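Local coordinates for protein 2-phospho-L-lactate guanylyltransferase (Methanosarcina mazei, PDB 2I5E) that probably condenses (2S)-2-phospholactate with GTP to give (2S)-lactyl-2-diphospho-5'-guanosine and diphosphate, a step in making coenzyme F420, at residues A[97-108]-A[163-172]; A[109-117]-A[128-137]. All coordinates share one frame; numbering follows the deposited sequence.

Contact 1: residues A[97-108]-A[163-172]; sequences DLPLLSPEHIKE and YDSFMAGTDI
Leu100 and Leu101 sit against Met167 and Ala168 where two type I turns, Leu98 to Leu101 and Met167 to Thr170, meet: Leu100 CA lies 5.0 Å from Met167 CA and Leu101 CA 4.8 Å from Ala168 CA. A water joins the turns, accepting from Leu100 N and donating to Met167 O and Thr170 O. CD1 of Leu101 presses on Ala168 CB at 3.5 Å, tight for two carbons, and Leu100 CD1 touches both the selenium of Met167 and Thr170 CB. His105 lays one ring face over Ala168 CB, while its ND1 makes a long, weak bond to Tyr163 OH (3.5 Å). That hydroxyl donates to Glu108 OE2 at 2.8 Å, reaching it from 52° above the carboxylate plane; chi1 of -170° sends the phenol away from the backbone N, toward Glu108. At the far end a second water donates to Asp97 OD2 and Asp171 OD2; these like charges are probably eased by salt bridges, Asp97 to Lys16 and Asp171 to Lys122. Ser165 OG accepts from Ala168 N at 3.1 Å and also bonds Asp164 of the second subunit. Helix 25-45 and helix 175-184 cover Pro99 and Ile172, and Tyr163 and Ala168 rest on strand 116-120.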
# COMPACT_ATOMS: atom_id res chain seq x y z
N ASP A 97 13.52 6.66 1.13
CA ASP A 97 12.40 7.24 0.46
C ASP A 97 11.05 6.87 1.03
O ASP A 97 10.06 6.68 0.28
CB ASP A 97 12.48 6.97 -1.06
CG ASP A 97 12.49 5.51 -1.40
OD1 ASP A 97 12.55 4.69 -0.48
OD2 ASP A 97 12.41 5.19 -2.61
N LEU A 98 11.02 6.74 2.37
CA LEU A 98 9.87 6.26 3.07
C LEU A 98 9.39 7.38 4.05
O LEU A 98 9.53 7.22 5.23
CB LEU A 98 10.25 4.95 3.82
CG LEU A 98 10.93 3.80 2.95
CD1 LEU A 98 11.17 2.58 3.76
CD2 LEU A 98 10.10 3.37 1.79
N PRO A 99 8.83 8.47 3.54
CA PRO A 99 8.41 9.54 4.43
C PRO A 99 7.14 9.28 5.30
O PRO A 99 6.81 10.11 6.15
CB PRO A 99 8.25 10.72 3.46
CG PRO A 99 7.66 10.05 2.26
CD PRO A 99 8.55 8.83 2.13
N LEU A 100 6.49 8.12 5.13
CA LEU A 100 5.28 7.73 5.89
C LEU A 100 5.61 6.73 6.99
O LEU A 100 4.75 6.29 7.74
CB LEU A 100 4.20 7.19 4.91
CG LEU A 100 3.78 8.17 3.81
CD1 LEU A 100 2.58 7.63 3.05
CD2 LEU A 100 3.46 9.59 4.41
N LEU A 101 6.88 6.40 7.08
CA LEU A 101 7.36 5.43 8.01
C LEU A 101 7.56 6.12 9.32
O LEU A 101 8.12 7.25 9.37
CB LEU A 101 8.70 4.91 7.50
CG LEU A 101 9.33 3.86 8.35
CD1 LEU A 101 8.59 2.52 8.13
CD2 LEU A 101 10.83 3.82 8.01
N SER A 102 7.07 5.47 10.37
CA SER A 102 6.81 6.05 11.71
C SER A 102 7.73 5.29 12.63
O SER A 102 8.26 4.23 12.28
CB SER A 102 5.40 5.78 12.16
OG SER A 102 5.24 4.35 12.38
N PRO A 103 8.04 5.86 13.80
CA PRO A 103 8.78 5.05 14.73
C PRO A 103 8.03 3.80 15.15
O PRO A 103 8.64 2.82 15.44
CB PRO A 103 8.95 6.00 15.93
CG PRO A 103 8.97 7.40 15.31
CD PRO A 103 7.94 7.29 14.23
N GLU A 104 6.70 3.85 15.20
CA GLU A 104 5.88 2.70 15.56
C GLU A 104 6.07 1.62 14.54
O GLU A 104 6.13 0.44 14.91
CB GLU A 104 4.39 3.06 15.75
CG GLU A 104 3.53 1.89 16.43
CD GLU A 104 1.95 2.21 16.63
OE1 GLU A 104 1.37 1.85 17.73
OE2 GLU A 104 1.29 2.80 15.73
N HIS A 105 6.16 1.99 13.22
CA HIS A 105 6.42 0.90 12.19
C HIS A 105 7.79 0.35 12.50
O HIS A 105 7.94 -0.83 12.55
CB HIS A 105 6.49 1.45 10.79
CG HIS A 105 5.24 2.10 10.36
ND1 HIS A 105 4.01 1.48 10.46
CD2 HIS A 105 5.00 3.31 9.83
CE1 HIS A 105 3.07 2.25 9.95
NE2 HIS A 105 3.64 3.40 9.62
N ILE A 106 8.82 1.19 12.71
CA ILE A 106 10.14 0.58 12.91
C ILE A 106 10.23 -0.33 14.23
O ILE A 106 10.82 -1.44 14.25
CB ILE A 106 11.42 1.56 12.59
CG1 ILE A 106 12.36 1.67 13.72
CG2 ILE A 106 11.21 2.91 11.76
CD1 ILE A 106 13.64 1.38 13.21
N LYS A 107 9.56 0.13 15.30
CA LYS A 107 9.46 -0.70 16.55
C LYS A 107 8.88 -2.04 16.19
O LYS A 107 9.49 -3.03 16.54
CB LYS A 107 8.61 0.01 17.67
CG LYS A 107 9.35 1.22 18.32
CD LYS A 107 8.47 2.27 19.06
CE LYS A 107 7.51 1.70 20.15
NZ LYS A 107 7.35 2.63 21.47
N GLU A 108 7.76 -2.08 15.45
CA GLU A 108 7.13 -3.39 15.11
C GLU A 108 7.93 -4.23 14.18
O GLU A 108 8.02 -5.45 14.35
CB GLU A 108 5.68 -3.30 14.59
CG GLU A 108 4.79 -2.39 15.38
CD GLU A 108 3.31 -2.39 14.93
OE1 GLU A 108 2.47 -1.81 15.65
OE2 GLU A 108 2.98 -2.89 13.84
N TYR A 163 5.56 -7.68 6.64
CA TYR A 163 4.98 -6.61 7.40
C TYR A 163 3.99 -5.88 6.52
O TYR A 163 4.42 -5.31 5.54
CB TYR A 163 6.10 -5.59 7.79
CG TYR A 163 5.63 -4.56 8.79
CD1 TYR A 163 5.28 -4.94 10.06
CD2 TYR A 163 5.51 -3.22 8.46
CE1 TYR A 163 4.80 -4.03 10.99
CE2 TYR A 163 5.03 -2.26 9.40
CZ TYR A 163 4.73 -2.70 10.65
OH TYR A 163 4.26 -1.83 11.57
N ASP A 164 2.71 -5.85 6.86
CA ASP A 164 1.67 -5.39 5.97
C ASP A 164 1.23 -4.00 6.36
O ASP A 164 0.30 -3.84 7.12
CB ASP A 164 0.47 -6.36 6.03
CG ASP A 164 -0.73 -5.84 5.27
OD1 ASP A 164 -0.55 -5.17 4.21
OD2 ASP A 164 -1.87 -6.04 5.72
N SER A 165 1.85 -2.97 5.81
CA SER A 165 1.61 -1.62 6.18
C SER A 165 1.54 -0.82 4.87
O SER A 165 2.51 -0.80 4.15
CB SER A 165 2.87 -1.09 6.92
OG SER A 165 2.70 0.28 7.15
N PHE A 166 0.48 -0.05 4.69
CA PHE A 166 0.31 0.90 3.61
C PHE A 166 1.39 2.01 3.74
O PHE A 166 1.94 2.46 2.73
CB PHE A 166 -1.13 1.50 3.70
CG PHE A 166 -1.58 2.34 2.49
CD1 PHE A 166 -2.50 1.86 1.60
CD2 PHE A 166 -1.09 3.62 2.28
CE1 PHE A 166 -2.96 2.67 0.53
CE2 PHE A 166 -1.47 4.41 1.20
CZ PHE A 166 -2.41 3.95 0.34
N MSE A 167 1.63 2.51 4.95
CA MSE A 167 2.48 3.70 5.11
C MSE A 167 3.95 3.30 4.88
O MSE A 167 4.66 4.00 4.19
CB MSE A 167 2.34 4.30 6.48
CG MSE A 167 0.92 4.81 6.84
SE MSE A 167 0.17 6.12 5.64
CE MSE A 167 -1.64 5.27 5.35
N ALA A 168 4.40 2.16 5.44
CA ALA A 168 5.79 1.77 5.28
C ALA A 168 6.00 1.19 3.85
O ALA A 168 7.12 1.07 3.34
CB ALA A 168 6.19 0.67 6.38
N GLY A 169 4.92 0.84 3.19
CA GLY A 169 5.02 0.40 1.83
C GLY A 169 4.91 1.42 0.72
O GLY A 169 5.07 1.07 -0.45
N THR A 170 4.67 2.69 1.07
CA THR A 170 4.67 3.84 0.11
C THR A 170 6.05 4.43 0.03
O THR A 170 6.48 5.28 0.84
CB THR A 170 3.65 4.85 0.60
OG1 THR A 170 2.41 4.15 0.74
CG2 THR A 170 3.40 6.01 -0.38
N ASP A 171 6.81 3.93 -0.96
CA ASP A 171 8.07 4.54 -1.32
C ASP A 171 7.73 5.58 -2.38
O ASP A 171 6.76 5.44 -3.14
CB ASP A 171 9.06 3.52 -1.85
CG ASP A 171 8.46 2.60 -2.93
OD1 ASP A 171 7.61 1.76 -2.63
OD2 ASP A 171 8.80 2.79 -4.09
N ILE A 172 8.55 6.60 -2.45
CA ILE A 172 8.16 7.75 -3.22
C ILE A 172 9.13 7.74 -4.34
O ILE A 172 10.29 8.07 -4.11
CB ILE A 172 8.11 9.07 -2.34
CG1 ILE A 172 6.71 9.15 -1.60
CG2 ILE A 172 8.11 10.32 -3.26
CD1 ILE A 172 6.68 8.58 -0.31
O HOH W 1 11.33 3.24 -4.48
O HOH W 2 6.72 5.69 3.39

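Contact 2: residues A[109-117]-A[128-137]; sequences ISSTEKDVC and ALFIKNPSKY
The Phe130 ring packs against the type I turn from Ile109 to Thr112. Ser110 CA stands over the centre of one face, 3.8 Å from the centroid and 9° off the normal, a CH-pi contact, while Thr112 CG2 meets the ring edge at CD2 (3.8 Å). Ile109 CG2 packs on Phe130 CB, the two side chains running past each other in opposite directions. A chi1 of -173° sets CG of Phe130 opposite its own backbone N and points the ring at Ser110 and Thr112.

Next to the ring the backbones pair antiparallel. Cys117 and Phe130 form the hydrogen-bonded pair: Cys117 N reaches a lone pair of Phe130 O at 2.7 Å, and Phe130 N returns a nearly straight bond to Cys117 O. Val116 and Ile131 follow as the non-hydrogen-bonded pair, and on their side of the sheet the Val116 and Tyr137 side chains cross at about a right angle, CG1 of Val116 coming 4.1 Å from Tyr137 CE1. Lys132 N then bonds Asp115 O (3.0 Å, 168°), a carbonyl that also takes a water held by Asn133 N.

From there the Lys132 chain runs out extended, bringing NZ to Thr112 O at 3.2 Å, above the carbonyl plane, with a weaker bond to Glu113 O. Thr112 OG1 shapes this bend as an ST turn, accepting from Lys114 N and bonding Glu161. Farther out, Leu92 backs Ile109 and Phe130, while helix 145-154 covers Val116, Leu129 and Tyr137.

The chemistry is thus divided: an apolar ring fastens the helix end to the sheet, and a lysine ammonium gathers carbonyls of the connecting turn, where its positive charge probably offsets their partial negative charge.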
# COMPACT_ATOMS: atom_id res chain seq x y z
N ILE A 109 8.53 -3.60 13.16
CA ILE A 109 9.37 -4.39 12.25
C ILE A 109 10.53 -5.11 12.97
O ILE A 109 10.77 -6.34 12.78
CB ILE A 109 9.88 -3.58 11.10
CG1 ILE A 109 8.74 -3.18 10.20
CG2 ILE A 109 10.93 -4.42 10.19
CD1 ILE A 109 9.04 -1.75 9.43
N SER A 110 11.26 -4.38 13.78
CA SER A 110 12.41 -4.98 14.41
C SER A 110 12.04 -5.87 15.64
O SER A 110 12.91 -6.42 16.22
CB SER A 110 13.40 -3.89 14.83
OG SER A 110 12.77 -2.83 15.55
N SER A 111 10.75 -6.00 15.99
CA SER A 111 10.24 -6.87 17.08
C SER A 111 9.65 -8.13 16.50
O SER A 111 9.00 -8.88 17.20
CB SER A 111 9.12 -6.18 17.86
OG SER A 111 9.67 -4.95 18.34
N THR A 112 9.92 -8.38 15.22
CA THR A 112 9.31 -9.54 14.61
C THR A 112 9.70 -10.76 15.39
O THR A 112 10.75 -10.79 16.06
CB THR A 112 9.73 -9.75 13.18
OG1 THR A 112 9.00 -10.87 12.65
CG2 THR A 112 11.24 -9.95 13.05
N GLU A 113 8.87 -11.79 15.31
CA GLU A 113 9.15 -12.97 16.04
C GLU A 113 9.80 -13.92 15.07
O GLU A 113 10.40 -14.90 15.53
CB GLU A 113 7.90 -13.50 16.75
CG GLU A 113 7.81 -12.95 18.20
CD GLU A 113 6.39 -13.00 18.82
OE1 GLU A 113 5.47 -13.64 18.22
OE2 GLU A 113 6.22 -12.42 19.93
N LYS A 114 9.77 -13.59 13.76
CA LYS A 114 10.48 -14.40 12.73
C LYS A 114 11.97 -14.04 12.59
O LYS A 114 12.42 -13.03 13.11
CB LYS A 114 9.83 -14.32 11.33
CG LYS A 114 8.34 -14.72 11.27
CD LYS A 114 8.18 -16.16 11.72
CE LYS A 114 6.74 -16.51 12.10
NZ LYS A 114 6.21 -17.46 11.10
N ASP A 115 12.68 -14.86 11.81
CA ASP A 115 14.06 -14.64 11.47
C ASP A 115 14.30 -13.42 10.60
O ASP A 115 15.37 -12.76 10.74
CB ASP A 115 14.55 -15.85 10.73
CG ASP A 115 14.65 -17.06 11.62
OD1 ASP A 115 14.73 -16.92 12.86
OD2 ASP A 115 14.60 -18.16 11.05
N VAL A 116 13.39 -13.17 9.64
CA VAL A 116 13.45 -11.91 8.84
C VAL A 116 12.14 -11.20 8.79
O VAL A 116 11.08 -11.82 8.91
CB VAL A 116 14.31 -12.00 7.52
CG1 VAL A 116 14.99 -13.39 7.29
CG2 VAL A 116 13.68 -11.31 6.24
N CYS A 117 12.16 -9.86 8.83
CA CYS A 117 10.90 -9.18 8.53
C CYS A 117 11.08 -8.37 7.29
O CYS A 117 12.09 -7.65 7.10
CB CYS A 117 10.42 -8.33 9.66
SG CYS A 117 8.85 -7.55 9.40
N ALA A 128 12.05 -2.23 3.46
CA ALA A 128 12.70 -2.36 4.74
C ALA A 128 12.92 -3.86 4.89
O ALA A 128 12.10 -4.66 4.46
CB ALA A 128 11.73 -1.80 5.90
N LEU A 129 14.07 -4.22 5.46
CA LEU A 129 14.43 -5.60 5.66
C LEU A 129 15.11 -5.68 7.05
O LEU A 129 16.10 -4.97 7.29
CB LEU A 129 15.42 -6.00 4.57
CG LEU A 129 15.68 -7.47 4.22
CD1 LEU A 129 14.35 -8.32 4.12
CD2 LEU A 129 16.45 -7.45 2.92
N PHE A 130 14.54 -6.49 7.93
CA PHE A 130 15.09 -6.83 9.23
C PHE A 130 15.55 -8.30 9.22
O PHE A 130 14.76 -9.22 9.05
CB PHE A 130 14.13 -6.50 10.43
CG PHE A 130 14.76 -6.70 11.80
CD1 PHE A 130 15.80 -5.89 12.26
CD2 PHE A 130 14.38 -7.80 12.61
CE1 PHE A 130 16.44 -6.12 13.50
CE2 PHE A 130 14.97 -8.05 13.85
CZ PHE A 130 15.99 -7.21 14.30
N ILE A 131 16.87 -8.47 9.36
CA ILE A 131 17.54 -9.71 9.31
C ILE A 131 18.20 -10.00 10.68
O ILE A 131 19.15 -9.35 11.02
CB ILE A 131 18.63 -9.60 8.21
CG1 ILE A 131 17.98 -9.16 6.83
CG2 ILE A 131 19.48 -10.87 8.16
CD1 ILE A 131 18.82 -8.06 6.09
N LYS A 132 17.69 -10.97 11.45
CA LYS A 132 18.25 -11.34 12.76
C LYS A 132 19.59 -12.03 12.61
O LYS A 132 20.44 -11.86 13.43
CB LYS A 132 17.31 -12.30 13.48
CG LYS A 132 16.12 -11.64 14.07
CD LYS A 132 15.25 -12.59 14.88
CE LYS A 132 13.92 -11.88 15.11
NZ LYS A 132 13.08 -12.92 15.73
N ASN A 133 19.79 -12.82 11.56
CA ASN A 133 21.05 -13.54 11.40
C ASN A 133 21.81 -13.19 10.18
O ASN A 133 21.81 -13.96 9.24
CB ASN A 133 20.79 -15.04 11.44
CG ASN A 133 19.76 -15.43 12.54
OD1 ASN A 133 19.97 -15.21 13.79
ND2 ASN A 133 18.62 -15.97 12.09
N PRO A 134 22.55 -12.10 10.17
CA PRO A 134 23.15 -11.61 8.93
C PRO A 134 24.07 -12.59 8.24
O PRO A 134 24.35 -12.49 7.08
CB PRO A 134 23.91 -10.38 9.38
CG PRO A 134 23.68 -10.27 10.88
CD PRO A 134 22.52 -11.08 11.21
N SER A 135 24.53 -13.57 8.99
CA SER A 135 25.61 -14.48 8.56
C SER A 135 25.01 -15.45 7.60
O SER A 135 25.72 -15.99 6.77
CB SER A 135 26.26 -15.22 9.78
OG SER A 135 25.30 -15.74 10.71
N LYS A 136 23.67 -15.60 7.69
CA LYS A 136 22.85 -16.57 6.93
C LYS A 136 21.97 -15.92 5.85
O LYS A 136 21.18 -16.61 5.22
CB LYS A 136 21.93 -17.34 7.90
CG LYS A 136 22.50 -18.67 8.43
CD LYS A 136 21.37 -19.52 8.89
CE LYS A 136 21.56 -20.98 8.51
NZ LYS A 136 20.22 -21.67 8.69
N TYR A 137 22.12 -14.62 5.62
CA TYR A 137 21.30 -13.86 4.69
C TYR A 137 22.09 -13.12 3.66
O TYR A 137 23.16 -12.62 3.96
CB TYR A 137 20.40 -12.88 5.44
CG TYR A 137 19.14 -12.58 4.59
CD1 TYR A 137 18.09 -13.53 4.48
CD2 TYR A 137 19.04 -11.38 3.86
CE1 TYR A 137 16.95 -13.25 3.68
CE2 TYR A 137 17.90 -11.09 3.08
CZ TYR A 137 16.89 -12.02 2.98
OH TYR A 137 15.81 -11.70 2.20
O HOH W 3 18.03 -13.80 9.74

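Overall arrangement
From the N terminus, the chain leaves strand 91-94, makes the turn at 98-101 and enters helix 103-109, then bends through 110-115 into strand 116-120 and returns along strand 126-131. Contact 2 closes that short hairpin together with the helix end. Contact 1 closes the longer loop, when the chain comes back after strand 160-162, so contact 2 falls wholly within it and the two do not cross. Their centres are about 16 Å apart, yet they meet at Tyr163, whose CD2 is 3.7 Å from Ile109 CG1 and whose CB is 3.7 Å from Cys117 SG. Together they bind helix 103-109 to the main sheet and to the 163-172 loop.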